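PDB 3QLI: coenzyme A transferase from Yersinia pestis, which probably transfers coenzyme A from an acyl-CoA thioester to a carboxylate such as acetate. Local coordinates for residues A[215-229]-A[242-254]. Sequence-based numbering, arbitrary orientation.
Sequences RSAIPEYTSISHIIA and VGALPNLVCGVLK
Leu-245 presses its CB onto the ring of Tyr-221 in a CH-pi contact, 3.9 Å from the Tyr-221 ring centroid and only 2° off the normal. Ile-218 CG1 covers the opposite face, clamping the ring, while Ala-244 CB sits at its edge. Because CG of Leu-245 is anti to the backbone N (chi1 179°), its methyl groups continue past the ring to Ile-224, with CD1 at 3.7 Å from Ile-224 CG2. Leu-248 approaches the base of Tyr-221, placing CD2 3.5 Å from Tyr-221 CB. Further along, Val-252 straddles two partners: CG1 is pressed unusually tightly against Ala-229 CB at 3.3 Å, and CG2 lies over the His-226 imidazole, offset toward its rim. That ring is held by a nearly straight 2.9 Å bond, close to its plane, from His-226 ND1 to Thr-222 O. Between these clusters Ser-225 is a knob among Leu-245, Leu-248, Val-249 and Val-252, where the helices, crossing at -52°, come close. Both helices pack on the mixed sheet, Ile-228 and Val-249 on Ile-335 and Cys-250 on Met-240 of strand 237-240, which lies between them in the chain. CoA binds at Arg-215 and Val-242 in the loops leading into the helices and at Ala-244 in the first turn of helix 244-252. No hydrogen bond spans the segments, leaving apolar packing and CH-pi contacts to join the helices.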
loop_
_atom_site.group_PDB
_atom_site.type_symbol
_atom_site.label_atom_id
_atom_site.label_comp_id
_atom_site.label_asym_id
_atom_site.label_seq_id
_atom_site.Cartn_x
_atom_site.Cartn_y
_atom_site.Cartn_z
ATOM N N ARG A 215 -10.237 8.677 28.129
ATOM C CA ARG A 215 -9.096 9.544 28.419
ATOM C C ARG A 215 -9.462 11.022 28.302
ATOM O O ARG A 215 -10.301 11.403 27.482
ATOM C CB ARG A 215 -7.907 9.215 27.509
ATOM C CG ARG A 215 -7.250 7.868 27.806
ATOM C CD ARG A 215 -5.949 7.688 27.030
ATOM N NE ARG A 215 -5.039 8.817 27.223
ATOM C CZ ARG A 215 -4.315 9.020 28.321
ATOM N NH1 ARG A 215 -4.393 8.170 29.338
ATOM N NH2 ARG A 215 -3.516 10.077 28.405
ATOM N N SER A 216 -8.836 11.845 29.137
ATOM C CA SER A 216 -9.092 13.279 29.135
ATOM C C SER A 216 -8.555 13.904 27.852
ATOM O O SER A 216 -7.538 13.462 27.317
ATOM C CB SER A 216 -8.438 13.932 30.352
ATOM O OG SER A 216 -7.056 13.613 30.405
ATOM N N ALA A 217 -9.248 14.923 27.353
ATOM C CA ALA A 217 -8.789 15.630 26.164
ATOM C C ALA A 217 -7.663 16.595 26.516
ATOM O O ALA A 217 -7.610 17.117 27.628
ATOM C CB ALA A 217 -9.939 16.379 25.515
ATOM N N ILE A 218 -6.752 16.818 25.574
ATOM C CA ILE A 218 -5.749 17.860 25.746
ATOM C C ILE A 218 -6.228 19.133 25.061
ATOM O O ILE A 218 -7.134 19.095 24.223
ATOM C CB ILE A 218 -4.363 17.434 25.218
ATOM C CG1 ILE A 218 -4.426 17.097 23.727
ATOM C CG2 ILE A 218 -3.837 16.246 26.009
ATOM C CD1 ILE A 218 -3.114 16.554 23.181
ATOM N N PRO A 219 -5.644 20.277 25.428
ATOM C CA PRO A 219 -6.135 21.519 24.826
ATOM C C PRO A 219 -6.076 21.501 23.289
ATOM O O PRO A 219 -7.009 21.984 22.642
ATOM C CB PRO A 219 -5.192 22.583 25.404
ATOM C CG PRO A 219 -4.692 21.983 26.692
ATOM C CD PRO A 219 -4.573 20.511 26.415
ATOM N N GLU A 220 -4.999 20.968 22.717
ATOM C CA GLU A 220 -4.810 21.005 21.258
ATOM C C GLU A 220 -5.966 20.384 20.485
ATOM O O GLU A 220 -6.177 20.708 19.320
ATOM C CB GLU A 220 -3.507 20.329 20.841
ATOM C CG GLU A 220 -2.265 21.008 21.383
ATOM C CD GLU A 220 -1.805 20.414 22.708
ATOM O OE1 GLU A 220 -2.646 20.234 23.616
ATOM O OE2 GLU A 220 -0.594 20.124 22.834
ATOM N N TYR A 221 -6.708 19.490 21.130
ATOM C CA TYR A 221 -7.792 18.771 20.464
ATOM C C TYR A 221 -8.942 19.688 20.097
ATOM O O TYR A 221 -9.715 19.381 19.198
ATOM C CB TYR A 221 -8.330 17.635 21.345
ATOM C CG TYR A 221 -7.411 16.425 21.472
ATOM C CD1 TYR A 221 -6.266 16.307 20.695
ATOM C CD2 TYR A 221 -7.701 15.404 22.369
ATOM C CE1 TYR A 221 -5.421 15.202 20.817
ATOM C CE2 TYR A 221 -6.867 14.297 22.502
ATOM C CZ TYR A 221 -5.734 14.200 21.724
ATOM O OH TYR A 221 -4.913 13.099 21.855
ATOM N N THR A 222 -9.086 20.797 20.812
ATOM C CA THR A 222 -10.162 21.720 20.487
ATOM C C THR A 222 -9.954 22.263 19.085
ATOM O O THR A 222 -10.847 22.177 18.246
ATOM C CB THR A 222 -10.291 22.864 21.503
ATOM O OG1 THR A 222 -10.649 22.315 22.776
ATOM C CG2 THR A 222 -11.369 23.849 21.062
ATOM N N SER A 223 -8.771 22.809 18.825
ATOM C CA SER A 223 -8.491 23.367 17.503
ATOM C C SER A 223 -8.485 22.264 16.452
ATOM O O SER A 223 -9.022 22.421 15.364
ATOM C CB SER A 223 -7.134 24.062 17.483
ATOM O OG SER A 223 -6.726 24.279 16.140
ATOM N N ILE A 224 -7.843 21.150 16.779
ATOM C CA ILE A 224 -7.790 20.031 15.848
ATOM C C ILE A 224 -9.186 19.523 15.469
ATOM O O ILE A 224 -9.462 19.284 14.300
ATOM C CB ILE A 224 -6.914 18.903 16.393
ATOM C CG1 ILE A 224 -5.462 19.396 16.497
ATOM C CG2 ILE A 224 -7.046 17.645 15.491
ATOM C CD1 ILE A 224 -4.489 18.381 17.129
ATOM N N SER A 225 -10.075 19.354 16.445
ATOM C CA SER A 225 -11.396 18.825 16.122
ATOM C C SER A 225 -12.165 19.769 15.200
ATOM O O SER A 225 -12.951 19.322 14.373
ATOM C CB SER A 225 -12.207 18.510 17.388
ATOM O OG SER A 225 -12.440 19.693 18.134
ATOM N N HIS A 226 -11.941 21.077 15.327
ATOM C CA HIS A 226 -12.612 22.022 14.432
ATOM C C HIS A 226 -12.027 22.067 13.024
ATOM O O HIS A 226 -12.766 22.197 12.049
ATOM C CB HIS A 226 -12.703 23.415 15.053
ATOM C CG HIS A 226 -13.731 23.496 16.136
ATOM N ND1 HIS A 226 -13.434 23.269 17.464
ATOM C CD2 HIS A 226 -15.069 23.703 16.081
ATOM C CE1 HIS A 226 -14.536 23.375 18.187
ATOM N NE2 HIS A 226 -15.544 23.636 17.370
ATOM N N ILE A 227 -10.711 21.940 12.906
ATOM C CA ILE A 227 -10.109 21.921 11.575
ATOM C C ILE A 227 -10.579 20.659 10.835
ATOM O O ILE A 227 -10.947 20.693 9.663
ATOM C CB ILE A 227 -8.584 21.929 11.664
ATOM C CG1 ILE A 227 -8.099 23.223 12.326
ATOM C CG2 ILE A 227 -7.958 21.750 10.277
ATOM C CD1 ILE A 227 -6.709 23.085 12.925
ATOM N N ILE A 228 -10.566 19.541 11.537
ATOM C CA ILE A 228 -11.032 18.285 10.948
ATOM C C ILE A 228 -12.494 18.396 10.558
ATOM O O ILE A 228 -12.875 18.065 9.433
ATOM C CB ILE A 228 -10.845 17.110 11.924
ATOM C CG1 ILE A 228 -9.353 16.847 12.127
ATOM C CG2 ILE A 228 -11.573 15.849 11.410
ATOM C CD1 ILE A 228 -9.048 15.741 13.107
ATOM N N ALA A 229 -13.323 18.887 11.477
ATOM C CA ALA A 229 -14.752 18.992 11.188
ATOM C C ALA A 229 -15.023 19.869 9.962
ATOM O O ALA A 229 -15.961 19.617 9.212
ATOM C CB ALA A 229 -15.528 19.505 12.408
ATOM N N VAL A 242 -10.283 5.412 17.920
ATOM C CA VAL A 242 -10.813 5.595 19.265
ATOM C C VAL A 242 -10.016 6.690 19.980
ATOM O O VAL A 242 -8.907 7.023 19.566
ATOM C CB VAL A 242 -10.720 4.289 20.084
ATOM C CG1 VAL A 242 -11.648 3.225 19.514
ATOM C CG2 VAL A 242 -9.280 3.784 20.103
ATOM N N GLY A 243 -10.595 7.262 21.034
ATOM C CA GLY A 243 -9.900 8.256 21.836
ATOM C C GLY A 243 -10.672 9.544 22.050
ATOM O O GLY A 243 -11.790 9.710 21.551
ATOM N N ALA A 244 -10.070 10.465 22.799
ATOM C CA ALA A 244 -10.708 11.750 23.093
ATOM C C ALA A 244 -10.890 12.585 21.828
ATOM O O ALA A 244 -11.910 13.260 21.669
ATOM C CB ALA A 244 -9.907 12.528 24.144
ATOM N N LEU A 245 -9.911 12.540 20.927
ATOM C CA LEU A 245 -9.977 13.371 19.718
ATOM C C LEU A 245 -11.173 13.001 18.828
ATOM O O LEU A 245 -12.033 13.837 18.556
ATOM C CB LEU A 245 -8.657 13.327 18.936
ATOM C CG LEU A 245 -8.593 14.140 17.633
ATOM C CD1 LEU A 245 -9.125 15.582 17.817
ATOM C CD2 LEU A 245 -7.170 14.135 17.059
ATOM N N PRO A 246 -11.243 11.738 18.379
ATOM C CA PRO A 246 -12.443 11.320 17.638
ATOM C C PRO A 246 -13.757 11.627 18.372
ATOM O O PRO A 246 -14.712 12.071 17.740
ATOM C CB PRO A 246 -12.250 9.801 17.461
ATOM C CG PRO A 246 -11.000 9.442 18.237
ATOM C CD PRO A 246 -10.197 10.703 18.362
ATOM N N ASN A 247 -13.815 11.402 19.681
ATOM C CA ASN A 247 -15.010 11.775 20.430
ATOM C C ASN A 247 -15.337 13.262 20.267
ATOM O O ASN A 247 -16.501 13.644 20.133
ATOM C CB ASN A 247 -14.860 11.421 21.910
ATOM C CG ASN A 247 -14.939 9.923 22.162
ATOM O OD1 ASN A 247 -15.094 9.126 21.227
ATOM N ND2 ASN A 247 -14.817 9.529 23.426
ATOM N N LEU A 248 -14.302 14.095 20.278
ATOM C CA LEU A 248 -14.484 15.541 20.150
ATOM C C LEU A 248 -14.908 15.913 18.743
ATOM O O LEU A 248 -15.735 16.807 18.543
ATOM C CB LEU A 248 -13.185 16.280 20.484
ATOM C CG LEU A 248 -13.130 17.095 21.775
ATOM C CD1 LEU A 248 -13.368 16.205 22.977
ATOM C CD2 LEU A 248 -11.791 17.807 21.892
ATOM N N VAL A 249 -14.313 15.248 17.756
ATOM C CA VAL A 249 -14.705 15.472 16.372
ATOM C C VAL A 249 -16.188 15.148 16.206
ATOM O O VAL A 249 -16.962 15.958 15.697
ATOM C CB VAL A 249 -13.856 14.624 15.408
ATOM C CG1 VAL A 249 -14.399 14.717 13.985
ATOM C CG2 VAL A 249 -12.396 15.070 15.472
ATOM N N CYS A 250 -16.589 13.962 16.659
ATOM C CA CYS A 250 -17.998 13.579 16.613
ATOM C C CYS A 250 -18.890 14.589 17.322
ATOM O O CYS A 250 -20.014 14.845 16.886
ATOM C CB CYS A 250 -18.192 12.192 17.218
ATOM S SG CYS A 250 -17.440 10.911 16.205
ATOM N N GLY A 251 -18.393 15.147 18.422
ATOM C CA GLY A 251 -19.092 16.226 19.101
ATOM C C GLY A 251 -19.338 17.410 18.178
ATOM O O GLY A 251 -20.437 17.969 18.147
ATOM N N VAL A 252 -18.314 17.813 17.429
ATOM C CA VAL A 252 -18.480 18.935 16.510
ATOM C C VAL A 252 -19.443 18.565 15.391
ATOM O O VAL A 252 -20.188 19.405 14.899
ATOM C CB VAL A 252 -17.136 19.420 15.907
ATOM C CG1 VAL A 252 -17.378 20.509 14.906
ATOM C CG2 VAL A 252 -16.220 19.921 16.995
ATOM N N LEU A 253 -19.447 17.293 15.005
ATOM C CA LEU A 253 -20.272 16.857 13.877
ATOM C C LEU A 253 -21.748 16.664 14.215
ATOM O O LEU A 253 -22.531 16.275 13.347
ATOM C CB LEU A 253 -19.715 15.571 13.274
ATOM C CG LEU A 253 -18.291 15.683 12.733
ATOM C CD1 LEU A 253 -17.860 14.359 12.111
ATOM C CD2 LEU A 253 -18.223 16.812 11.701
ATOM N N LYS A 254 -22.135 16.937 15.458
ATOM C CA LYS A 254 -23.525 16.731 15.849
ATOM C C LYS A 254 -24.503 17.583 15.029
ATOM O O LYS A 254 -25.706 17.314 15.009
ATOM C CB LYS A 254 -23.725 16.952 17.349
ATOM C CG LYS A 254 -23.439 18.361 17.835
ATOM C CD LYS A 254 -23.976 18.545 19.251
ATOM C CE LYS A 254 -23.129 19.522 20.042
ATOM N NZ LYS A 254 -21.828 18.913 20.441
#